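Local coordinates for ornithine cyclodeaminase (Methanococcus maripaludis S2, PDB 3C2Q), which converts L-ornithine to L-proline with release of ammonia, using NAD(+) as cofactor, at residues I304-V309 against G322-V327. Numbering follows the deposited sequence.
Sequences IQPSTV and GVVTDV
V324 meets the start of helix 306-314 with both of its methyl groups. From CB the side chain forks. CG1 is anti to the backbone N (chi1 -178°). It lies 3.6 Å from the carbonyl O of I304 and 3.8 Å from CD of P306. CG2 approaches CA and CB of the same proline, the nearer being CA at 4.0 Å. Proline and valine side chains cross at about a right angle, and the short, branched valine can reach the carbonyl and the ring at once. Proline suits the first turn of a helix, where its nitrogen need not donate a hydrogen bond; here T308 N closes that turn on Q305 O. One turn on, V309 points toward the strand and divides its contacts: CG2 stands 4.2 Å from CG2 of V324, and CG1 packs 3.6 Å from CA of G322, where glycine, having no CB, lets the methyl come this close to the backbone. The segments belong to the beta-alpha-beta unit 298-303, 306-314, 321-324 of the Rossmann domain, strand 321-324 being the edge strand of the parallel sheet within this chain. Past the strand's end the two segments come together through their backbones, with CA of I304 3.2 Å from O of T325; the NH of I304 is also close to that oxygen but too poorly angled to bond. The isoleucine extends from there, its CD1 4.3 Å from CA of D326, and it also packs on I304 of the second subunit. D326, probably part of the NAD(+) site, stands at the N-cap of the following helix, where a short carboxylate can reach the backbone NH groups of its first turn: OD1 makes weak hydrogen bonds to G328 N and V329 N, while OD2 hydrogen-bonds T325 OG1 and forms a salt bridge with K112 NZ, both of the second subunit.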
# COMPACT_ATOMS: atom_id res chain seq x y z
N ILE B 304 9.04 -1.60 -2.06
CA ILE B 304 8.41 -0.82 -1.00
C ILE B 304 6.91 -1.14 -0.83
O ILE B 304 6.31 -0.80 0.20
CB ILE B 304 8.66 0.69 -1.17
CG1 ILE B 304 8.50 1.41 0.21
CG2 ILE B 304 7.79 1.28 -2.33
CD1 ILE B 304 9.09 2.86 0.28
N GLN B 305 6.31 -1.77 -1.86
CA GLN B 305 4.87 -2.10 -1.87
C GLN B 305 4.68 -3.57 -1.52
O GLN B 305 5.12 -4.43 -2.29
CB GLN B 305 4.22 -1.77 -3.25
CG GLN B 305 4.39 -0.29 -3.63
CD GLN B 305 3.70 0.12 -4.93
OE1 GLN B 305 3.81 -0.55 -5.95
NE2 GLN B 305 3.02 1.26 -4.89
N PRO B 306 4.06 -3.87 -0.36
CA PRO B 306 3.87 -5.30 -0.07
C PRO B 306 3.01 -6.00 -1.13
O PRO B 306 3.27 -7.15 -1.44
CB PRO B 306 3.19 -5.32 1.30
CG PRO B 306 2.58 -3.91 1.48
CD PRO B 306 3.51 -2.99 0.71
N SER B 307 2.07 -5.28 -1.74
CA SER B 307 1.24 -5.90 -2.77
C SER B 307 2.05 -6.46 -3.96
O SER B 307 1.67 -7.48 -4.57
CB SER B 307 0.14 -4.92 -3.23
OG SER B 307 0.74 -3.88 -3.97
N THR B 308 3.21 -5.86 -4.25
CA THR B 308 4.09 -6.40 -5.29
C THR B 308 4.62 -7.80 -4.98
O THR B 308 4.59 -8.70 -5.85
CB THR B 308 5.24 -5.39 -5.66
OG1 THR B 308 4.63 -4.27 -6.28
CG2 THR B 308 6.26 -6.00 -6.68
N VAL B 309 5.10 -8.01 -3.75
CA VAL B 309 5.62 -9.29 -3.36
C VAL B 309 4.46 -10.29 -3.31
O VAL B 309 4.60 -11.43 -3.73
CB VAL B 309 6.28 -9.25 -1.97
CG1 VAL B 309 6.95 -10.58 -1.68
CG2 VAL B 309 7.31 -8.09 -1.89
N GLY B 322 10.24 -12.24 0.68
CA GLY B 322 9.92 -10.86 0.40
C GLY B 322 10.61 -9.96 1.40
O GLY B 322 10.68 -10.29 2.59
N VAL B 323 11.16 -8.85 0.92
CA VAL B 323 11.75 -7.83 1.80
C VAL B 323 10.99 -6.53 1.44
O VAL B 323 11.25 -5.92 0.38
CB VAL B 323 13.26 -7.65 1.58
CG1 VAL B 323 13.82 -6.57 2.55
CG2 VAL B 323 14.03 -8.99 1.81
N VAL B 324 10.05 -6.13 2.30
CA VAL B 324 9.24 -4.91 2.02
C VAL B 324 10.01 -3.72 2.64
O VAL B 324 10.03 -3.51 3.86
CB VAL B 324 7.82 -5.04 2.52
CG1 VAL B 324 6.95 -3.77 2.17
CG2 VAL B 324 7.15 -6.34 1.91
N THR B 325 10.69 -2.97 1.77
CA THR B 325 11.59 -1.94 2.27
C THR B 325 11.87 -0.94 1.16
O THR B 325 11.43 -1.11 0.03
CB THR B 325 12.92 -2.56 2.81
OG1 THR B 325 13.69 -1.55 3.48
CG2 THR B 325 13.75 -3.11 1.67
N ASP B 326 12.63 0.10 1.49
CA ASP B 326 13.02 1.12 0.53
C ASP B 326 14.23 0.57 -0.22
O ASP B 326 15.27 0.31 0.38
CB ASP B 326 13.36 2.39 1.31
CG ASP B 326 13.73 3.56 0.41
OD1 ASP B 326 14.45 3.39 -0.58
OD2 ASP B 326 13.34 4.68 0.75
N VAL B 327 14.11 0.39 -1.54
CA VAL B 327 15.16 -0.25 -2.30
C VAL B 327 16.47 0.57 -2.30
O VAL B 327 17.56 -0.02 -2.27
CB VAL B 327 14.72 -0.59 -3.78
CG1 VAL B 327 14.61 0.68 -4.65
CG2 VAL B 327 15.70 -1.57 -4.43